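Local coordinates for peptide ABC transporter, peptide-binding protein (Thermus thermophilus, PDB 2D5W) that probably binds oligopeptides outside the cell membrane and hands them to an ABC transporter for uptake, and was crystallised in complex with a pentapeptide, at residues Asn66-Val71 against Asp84-Pro89; Gly291-Trp296 against Pro553-Lys558. One frame throughout, in Å; residues are numbered along the deposited sequence.

Contact 1 (Asn66-Val71 against Asp84-Pro89)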
ATOM      1  N   ASN A  66      -2.326  28.940  13.579  1.00 17.00           N
ATOM      2  CA  ASN A  66      -3.711  29.374  13.425  1.00 16.75           C
ATOM      3  C   ASN A  66      -4.626  28.801  14.506  1.00 15.70           C
ATOM      4  O   ASN A  66      -5.851  28.910  14.418  1.00 19.44           O
ATOM      5  CB  ASN A  66      -4.262  29.041  12.024  1.00 16.09           C
ATOM      6  CG  ASN A  66      -4.194  27.560  11.680  1.00 12.89           C
ATOM      7  OD1 ASN A  66      -4.336  26.696  12.543  1.00 13.07           O
ATOM      8  ND2 ASN A  66      -4.004  27.266  10.398  1.00 14.90           N
ATOM      9  N   GLY A  67      -4.020  28.199  15.525  1.00 16.90           N
ATOM     10  CA  GLY A  67      -4.778  27.646  16.634  1.00 16.91           C
ATOM     11  C   GLY A  67      -5.608  26.405  16.366  1.00 16.65           C
ATOM     12  O   GLY A  67      -6.386  25.990  17.225  1.00 18.18           O
ATOM     13  N   ARG A  68      -5.460  25.808  15.188  1.00 13.77           N
ATOM     14  CA  ARG A  68      -6.226  24.608  14.867  1.00 12.99           C
ATOM     15  C   ARG A  68      -5.570  23.344  15.413  1.00 12.97           C
ATOM     16  O   ARG A  68      -6.180  22.275  15.425  1.00 13.22           O
ATOM     17  CB  ARG A  68      -6.445  24.496  13.357  1.00 13.68           C
ATOM     18  CG  ARG A  68      -7.511  25.440  12.818  1.00 14.84           C
ATOM     19  CD  ARG A  68      -7.603  25.338  11.304  1.00 15.09           C
ATOM     20  NE  ARG A  68      -8.697  26.134  10.751  1.00 14.82           N
ATOM     21  CZ  ARG A  68      -9.977  25.768  10.749  1.00 14.00           C
ATOM     22  NH1 ARG A  68     -10.890  26.573  10.221  1.00 15.71           N
ATOM     23  NH2 ARG A  68     -10.346  24.599  11.256  1.00 13.08           N
ATOM     24  N   LEU A  69      -4.320  23.463  15.851  1.00 12.20           N
ATOM     25  CA  LEU A  69      -3.616  22.336  16.454  1.00 13.39           C
ATOM     26  C   LEU A  69      -3.349  22.673  17.913  1.00 13.10           C
ATOM     27  O   LEU A  69      -2.917  23.785  18.232  1.00 13.60           O
ATOM     28  CB  LEU A  69      -2.277  22.064  15.765  1.00 14.46           C
ATOM     29  CG  LEU A  69      -2.244  21.492  14.347  1.00 15.15           C
ATOM     30  CD1 LEU A  69      -0.793  21.231  13.971  1.00 15.49           C
ATOM     31  CD2 LEU A  69      -3.050  20.199  14.269  1.00 14.56           C
ATOM     32  N   ARG A  70      -3.618  21.719  18.795  1.00 13.02           N
ATOM     33  CA  ARG A  70      -3.378  21.901  20.222  1.00 13.83           C
ATOM     34  C   ARG A  70      -2.707  20.657  20.779  1.00 14.79           C
ATOM     35  O   ARG A  70      -3.242  19.552  20.679  1.00 15.75           O
ATOM     36  CB  ARG A  70      -4.689  22.153  20.971  1.00 14.37           C
ATOM     37  CG  ARG A  70      -5.317  23.512  20.708  1.00 13.96           C
ATOM     38  CD  ARG A  70      -6.628  23.654  21.464  1.00 15.36           C
ATOM     39  NE  ARG A  70      -7.610  22.670  21.020  1.00 14.27           N
ATOM     40  CZ  ARG A  70      -8.238  22.712  19.848  1.00 13.72           C
ATOM     41  NH1 ARG A  70      -9.111  21.766  19.530  1.00 15.64           N
ATOM     42  NH2 ARG A  70      -8.005  23.706  19.001  1.00 15.43           N
ATOM     43  N   VAL A  71      -1.525  20.842  21.356  1.00 16.07           N
ATOM     44  CA  VAL A  71      -0.779  19.737  21.940  1.00 16.93           C
ATOM     45  C   VAL A  71      -0.726  19.923  23.446  1.00 17.59           C
ATOM     46  O   VAL A  71      -0.278  20.962  23.936  1.00 18.95           O
ATOM     47  CB  VAL A  71       0.665  19.685  21.402  1.00 16.72           C
ATOM     48  CG1 VAL A  71       1.424  18.542  22.065  1.00 18.53           C
ATOM     49  CG2 VAL A  71       0.655  19.511  19.895  1.00 17.10           C
ATOM     50  N   ASP A  84      -8.311  20.687  14.613  1.00 10.65           N
ATOM     51  CA  ASP A  84      -9.583  21.253  14.160  1.00 10.81           C
ATOM     52  C   ASP A  84      -9.657  21.366  12.645  1.00 11.75           C
ATOM     53  O   ASP A  84      -8.838  22.043  12.021  1.00 13.02           O
ATOM     54  CB  ASP A  84      -9.795  22.653  14.739  1.00 12.46           C
ATOM     55  CG  ASP A  84      -9.907  22.664  16.249  1.00 13.48           C
ATOM     56  OD1 ASP A  84      -9.784  23.767  16.826  1.00 15.80           O
ATOM     57  OD2 ASP A  84     -10.126  21.598  16.859  1.00 13.45           O
ATOM     58  N   ILE A  85     -10.663  20.722  12.066  1.00 10.59           N
ATOM     59  CA  ILE A  85     -10.870  20.752  10.626  1.00 10.75           C
ATOM     60  C   ILE A  85     -12.233  21.351  10.311  1.00 10.05           C
ATOM     61  O   ILE A  85     -13.223  21.034  10.970  1.00 10.99           O
ATOM     62  CB  ILE A  85     -10.806  19.327  10.034  1.00 11.04           C
ATOM     63  CG1 ILE A  85      -9.416  18.738  10.283  1.00 14.34           C
ATOM     64  CG2 ILE A  85     -11.143  19.357   8.542  1.00 12.24           C
ATOM     65  CD1 ILE A  85      -9.242  17.320   9.792  1.00 17.62           C
ATOM     66  N   THR A  86     -12.269  22.233   9.317  1.00  9.99           N
ATOM     67  CA  THR A  86     -13.514  22.850   8.883  1.00 10.63           C
ATOM     68  C   THR A  86     -13.766  22.398   7.448  1.00  9.85           C
ATOM     69  O   THR A  86     -12.942  22.628   6.564  1.00  9.99           O
ATOM     70  CB  THR A  86     -13.434  24.394   8.910  1.00 11.72           C
ATOM     71  OG1 THR A  86     -13.136  24.840  10.239  1.00 12.40           O
ATOM     72  CG2 THR A  86     -14.758  25.003   8.469  1.00 12.89           C
ATOM     73  N   ILE A  87     -14.896  21.740   7.225  1.00  9.09           N
ATOM     74  CA  ILE A  87     -15.252  21.268   5.891  1.00  9.87           C
ATOM     75  C   ILE A  87     -15.738  22.460   5.067  1.00 10.03           C
ATOM     76  O   ILE A  87     -16.534  23.262   5.552  1.00 10.31           O
ATOM     77  CB  ILE A  87     -16.383  20.214   5.958  1.00  9.34           C
ATOM     78  CG1 ILE A  87     -15.951  19.035   6.838  1.00 10.71           C
ATOM     79  CG2 ILE A  87     -16.739  19.740   4.550  1.00 10.27           C
ATOM     80  CD1 ILE A  87     -17.044  18.005   7.069  1.00 11.13           C
ATOM     81  N   ARG A  88     -15.254  22.591   3.833  1.00 10.14           N
ATOM     82  CA  ARG A  88     -15.679  23.690   2.968  1.00 10.76           C
ATOM     83  C   ARG A  88     -17.194  23.672   2.805  1.00 11.86           C
ATOM     84  O   ARG A  88     -17.808  22.609   2.750  1.00 11.19           O
ATOM     85  CB  ARG A  88     -15.043  23.571   1.581  1.00 11.99           C
ATOM     86  CG  ARG A  88     -13.563  23.888   1.520  1.00 13.66           C
ATOM     87  CD  ARG A  88     -13.030  23.715   0.103  1.00 14.34           C
ATOM     88  NE  ARG A  88     -13.774  24.522  -0.862  1.00 13.63           N
ATOM     89  CZ  ARG A  88     -13.211  25.343  -1.743  1.00 15.91           C
ATOM     90  NH1 ARG A  88     -13.968  26.038  -2.581  1.00 17.23           N
ATOM     91  NH2 ARG A  88     -11.892  25.479  -1.779  1.00 18.62           N
ATOM     92  N   PRO A  89     -17.816  24.855   2.707  1.00 11.37           N
ATOM     93  CA  PRO A  89     -19.269  24.936   2.547  1.00 12.18           C
ATOM     94  C   PRO A  89     -19.768  24.323   1.243  1.00 12.02           C
ATOM     95  O   PRO A  89     -20.932  23.938   1.135  1.00 13.51           O
ATOM     96  CB  PRO A  89     -19.536  26.438   2.617  1.00 12.86           C
ATOM     97  CG  PRO A  89     -18.283  27.031   2.047  1.00 13.65           C
ATOM     98  CD  PRO A  89     -17.208  26.197   2.710  1.00 12.46           C
TER
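R68 reaches across to D84 and T86 with its whole length. Its CB and CG lie near D84 O and D84 CB, and CD passes 3.6 Å from D84 O. NE turns to E60 in a salt bridge. At the tip, NH1 and NH2 both donate to T86 OG1, at 2.8 Å from NH1 and 3.0 Å from NH2, with the hydroxyl oxygen near the guanidinium plane. NH2 also reaches D84 O at 3.1 Å, approaching from above the carbonyl plane. A chain extended from CG to NE lets one guanidinium serve all three acceptors. R68 O accepts from D84 N in a nearly straight bond (174°), while R68 N is held by N66 OD1 in an Asx turn, with G67 taking the positive phi in between. R70, bent at chi3 (-63°), grips the D84 carboxylate end-on: NH1 to OD2 at 2.9 Å and NH2 to OD1 at 2.8 Å. A second acid, E82, also pairs with R70 NH1, and T138 bonds D84 OD2. The contact lies at the surface, at the open end of the hairpin of strands 69-75 and 78-86; strand 136-141 flanks 78-86 on its other edge, and T86 OG1 bonds N136 there.

Contact 2 (Gly291-Trp296 against Pro553-Lys558); sequences GRFDIW and PYVVRK
F293 CG stands anti to its carbonyl carbon (chi1 -63°), whereas R557 CG is anti to its backbone N (chi1 -168°), and these torsions start the two side chains toward a meeting on one face of the sheet. F293 CZ is 3.6 Å from R557 NH1, over a face of the guanidinium, the two planes 49° apart. F293 CD2 lies 3.3 Å from R557 N and 3.7 Å from V555 CG1, so a flat apolar ring fits between V555 and R557. R557 NE is held by D268 in a salt bridge, and a water joins NH1 to R292 O. On the face of D294, W296, Y554 and V556, the D294 carboxylate meets K558, a long, exposed lysine coming from just past the strand end. K558 NZ makes a salt bridge with weak bonds to D294 OD1 and OD2, both 3.2 Å; a water lies between OD1 and V556 O. Further along this face, W296 CD1, at the ring edge, loosely approaches V556 CG2 at 4.4 Å. The antiparallel ladder has D294-V556 and W296-Y554 as hydrogen-bonded pairs, F293-R557 and I295-V555 as non-hydrogen-bonded ones, and K558 N to R292 O (3.1 Å) extends it. Strands 293-308 and 544-557 thus join near the end of the latter; helix 283-286 places L285 against I295 and V555, and strand 463-469 also pairs with 293-308.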
ATOM      1  N   GLY A 291       9.238  12.850 -29.616  1.00 12.49           N
ATOM      2  CA  GLY A 291       8.077  13.560 -30.121  1.00 13.08           C
ATOM      3  C   GLY A 291       6.734  12.982 -29.720  1.00 12.19           C
ATOM      4  O   GLY A 291       5.692  13.452 -30.178  1.00 13.34           O
ATOM      5  N   ARG A 292       6.745  11.983 -28.844  1.00 11.25           N
ATOM      6  CA  ARG A 292       5.507  11.334 -28.431  1.00 10.90           C
ATOM      7  C   ARG A 292       5.290  11.279 -26.924  1.00 10.39           C
ATOM      8  O   ARG A 292       4.220  11.645 -26.438  1.00 11.83           O
ATOM      9  CB  ARG A 292       5.466   9.910 -28.999  1.00 11.32           C
ATOM     10  CG  ARG A 292       5.630   9.852 -30.511  1.00 11.59           C
ATOM     11  CD  ARG A 292       5.791   8.420 -31.014  1.00 12.50           C
ATOM     12  NE  ARG A 292       4.559   7.640 -30.921  1.00 12.69           N
ATOM     13  CZ  ARG A 292       4.412   6.538 -30.189  1.00 11.69           C
ATOM     14  NH1 ARG A 292       5.419   6.069 -29.464  1.00 12.58           N
ATOM     15  NH2 ARG A 292       3.255   5.894 -30.200  1.00 11.68           N
ATOM     16  N   PHE A 293       6.301  10.826 -26.190  1.00 10.17           N
ATOM     17  CA  PHE A 293       6.187  10.692 -24.740  1.00  9.61           C
ATOM     18  C   PHE A 293       7.464  11.051 -24.011  1.00 10.62           C
ATOM     19  O   PHE A 293       8.548  11.038 -24.588  1.00 11.50           O
ATOM     20  CB  PHE A 293       5.863   9.241 -24.346  1.00 11.84           C
ATOM     21  CG  PHE A 293       4.551   8.737 -24.861  1.00 11.75           C
ATOM     22  CD1 PHE A 293       4.427   8.250 -26.159  1.00 13.64           C
ATOM     23  CD2 PHE A 293       3.430   8.748 -24.038  1.00 12.12           C
ATOM     24  CE1 PHE A 293       3.203   7.779 -26.629  1.00 12.86           C
ATOM     25  CE2 PHE A 293       2.205   8.282 -24.495  1.00 11.60           C
ATOM     26  CZ  PHE A 293       2.088   7.797 -25.793  1.00 12.35           C
ATOM     27  N   ASP A 294       7.314  11.363 -22.729  1.00 10.30           N
ATOM     28  CA  ASP A 294       8.446  11.631 -21.856  1.00 10.48           C
ATOM     29  C   ASP A 294       8.455  10.467 -20.871  1.00 10.29           C
ATOM     30  O   ASP A 294       7.394   9.979 -20.463  1.00 10.99           O
ATOM     31  CB  ASP A 294       8.278  12.949 -21.096  1.00 12.35           C
ATOM     32  CG  ASP A 294       8.496  14.157 -21.982  1.00 14.20           C
ATOM     33  OD1 ASP A 294       7.499  14.755 -22.432  1.00 18.71           O
ATOM     34  OD2 ASP A 294       9.671  14.495 -22.239  1.00 19.14           O
ATOM     35  N   ILE A 295       9.646  10.003 -20.517  1.00 10.07           N
ATOM     36  CA  ILE A 295       9.790   8.897 -19.579  1.00  9.45           C
ATOM     37  C   ILE A 295      10.506   9.416 -18.342  1.00 10.37           C
ATOM     38  O   ILE A 295      11.569  10.029 -18.444  1.00 11.48           O
ATOM     39  CB  ILE A 295      10.616   7.750 -20.194  1.00 10.35           C
ATOM     40  CG1 ILE A 295       9.977   7.304 -21.512  1.00 11.81           C
ATOM     41  CG2 ILE A 295      10.698   6.582 -19.210  1.00 11.66           C
ATOM     42  CD1 ILE A 295      10.826   6.332 -22.308  1.00 13.55           C
ATOM     43  N   TRP A 296       9.920   9.171 -17.176  1.00  9.50           N
ATOM     44  CA  TRP A 296      10.484   9.619 -15.906  1.00 10.29           C
ATOM     45  C   TRP A 296      10.612   8.466 -14.926  1.00  9.97           C
ATOM     46  O   TRP A 296       9.849   7.505 -14.990  1.00 11.44           O
ATOM     47  CB  TRP A 296       9.580  10.667 -15.253  1.00 10.08           C
ATOM     48  CG  TRP A 296       9.201  11.811 -16.124  1.00 10.44           C
ATOM     49  CD1 TRP A 296       8.053  11.950 -16.849  1.00 11.19           C
ATOM     50  CD2 TRP A 296       9.963  12.999 -16.341  1.00 11.51           C
ATOM     51  NE1 TRP A 296       8.051  13.162 -17.503  1.00 12.17           N
ATOM     52  CE2 TRP A 296       9.212  13.823 -17.208  1.00 12.26           C
ATOM     53  CE3 TRP A 296      11.208  13.449 -15.884  1.00 13.31           C
ATOM     54  CZ2 TRP A 296       9.670  15.079 -17.628  1.00 14.66           C
ATOM     55  CZ3 TRP A 296      11.662  14.695 -16.302  1.00 15.21           C
ATOM     56  CH2 TRP A 296      10.892  15.495 -17.165  1.00 15.16           C
ATOM     57  N   PRO A 553       8.577   4.023 -12.952  1.00 11.18           N
ATOM     58  CA  PRO A 553       8.778   4.678 -14.244  1.00 11.06           C
ATOM     59  C   PRO A 553       7.417   5.206 -14.700  1.00 11.02           C
ATOM     60  O   PRO A 553       6.395   4.537 -14.527  1.00 10.67           O
ATOM     61  CB  PRO A 553       9.284   3.546 -15.128  1.00 11.89           C
ATOM     62  CG  PRO A 553       8.536   2.363 -14.599  1.00 13.11           C
ATOM     63  CD  PRO A 553       8.578   2.555 -13.094  1.00 12.18           C
ATOM     64  N   TYR A 554       7.399   6.416 -15.245  1.00 10.22           N
ATOM     65  CA  TYR A 554       6.168   7.009 -15.750  1.00  9.73           C
ATOM     66  C   TYR A 554       6.352   7.404 -17.203  1.00  9.56           C
ATOM     67  O   TYR A 554       7.367   8.002 -17.564  1.00 10.99           O
ATOM     68  CB  TYR A 554       5.771   8.242 -14.935  1.00  9.65           C
ATOM     69  CG  TYR A 554       5.316   7.916 -13.536  1.00  9.15           C
ATOM     70  CD1 TYR A 554       6.164   8.094 -12.446  1.00 11.68           C
ATOM     71  CD2 TYR A 554       4.045   7.393 -13.307  1.00  9.33           C
ATOM     72  CE1 TYR A 554       5.756   7.760 -11.161  1.00 11.49           C
ATOM     73  CE2 TYR A 554       3.630   7.054 -12.029  1.00 10.18           C
ATOM     74  CZ  TYR A 554       4.488   7.239 -10.964  1.00 10.73           C
ATOM     75  OH  TYR A 554       4.077   6.900  -9.696  1.00 12.89           O
ATOM     76  N   VAL A 555       5.383   7.043 -18.037  1.00  8.93           N
ATOM     77  CA  VAL A 555       5.411   7.386 -19.455  1.00  8.64           C
ATOM     78  C   VAL A 555       4.232   8.330 -19.621  1.00  8.90           C
ATOM     79  O   VAL A 555       3.086   7.959 -19.359  1.00 10.64           O
ATOM     80  CB  VAL A 555       5.240   6.140 -20.340  1.00  8.62           C
ATOM     81  CG1 VAL A 555       5.352   6.527 -21.813  1.00 10.40           C
ATOM     82  CG2 VAL A 555       6.307   5.113 -19.985  1.00 10.08           C
ATOM     83  N   VAL A 556       4.521   9.553 -20.053  1.00  9.09           N
ATOM     84  CA  VAL A 556       3.498  10.582 -20.168  1.00  8.82           C
ATOM     85  C   VAL A 556       3.471  11.230 -21.545  1.00  8.27           C
ATOM     86  O   VAL A 556       4.492  11.715 -22.030  1.00  9.22           O
ATOM     87  CB  VAL A 556       3.744  11.669 -19.094  1.00  9.01           C
ATOM     88  CG1 VAL A 556       2.640  12.710 -19.126  1.00 12.16           C
ATOM     89  CG2 VAL A 556       3.840  11.024 -17.717  1.00 10.52           C
ATOM     90  N   ARG A 557       2.299  11.250 -22.170  1.00  8.86           N
ATOM     91  CA  ARG A 557       2.174  11.844 -23.494  1.00  9.08           C
ATOM     92  C   ARG A 557       2.484  13.331 -23.460  1.00  9.95           C
ATOM     93  O   ARG A 557       2.080  14.045 -22.540  1.00  9.71           O
ATOM     94  CB  ARG A 557       0.764  11.652 -24.052  1.00  9.40           C
ATOM     95  CG  ARG A 557       0.664  11.997 -25.537  1.00 11.96           C
ATOM     96  CD  ARG A 557      -0.770  12.105 -26.020  1.00 13.62           C
ATOM     97  NE  ARG A 557      -1.557  10.902 -25.758  1.00 14.85           N
ATOM     98  CZ  ARG A 557      -1.430   9.751 -26.413  1.00 14.68           C
ATOM     99  NH1 ARG A 557      -0.538   9.620 -27.387  1.00 16.49           N
ATOM    100  NH2 ARG A 557      -2.210   8.728 -26.099  1.00 17.47           N
ATOM    101  N   LYS A 558       3.204  13.800 -24.471  1.00  9.92           N
ATOM    102  CA  LYS A 558       3.529  15.213 -24.538  1.00 10.27           C
ATOM    103  C   LYS A 558       2.231  15.999 -24.635  1.00  9.66           C
ATOM    104  O   LYS A 558       1.287  15.582 -25.306  1.00 11.53           O
ATOM    105  CB  LYS A 558       4.443  15.486 -25.735  1.00 12.70           C
ATOM    106  CG  LYS A 558       5.829  14.882 -25.535  1.00 15.60           C
ATOM    107  CD  LYS A 558       6.764  15.129 -26.697  1.00 17.21           C
ATOM    108  CE  LYS A 558       8.145  14.565 -26.395  1.00 16.18           C
ATOM    109  NZ  LYS A 558       8.824  15.263 -25.261  1.00 16.28           N
TER
HETATM  110  O   HOH W   1       1.921  10.840 -28.556  1.00 24.99           O
HETATM  111  O   HOH W   2       5.142  14.529 -21.428  1.00 16.83           O

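From the N terminus, the chain first meets contact 1, where only 12 residues, almost all strand, separate the segments: it closes a short loop across the open end of hairpin 69-75/78-86, within a four-stranded antiparallel sheet. Contact 2 opens much later and closes only after 256 intervening residues, with many helices and several strands, when 553-558 returns beside 291-296. The two are in series, neither nesting nor crossing. Contact 1 therefore ties adjacent strands of one hairpin, whereas contact 2 joins the beginning of strand 293-308 to a late part of the chain in a different, mixed sheet. Their centres are about 39 Å apart and they do not touch.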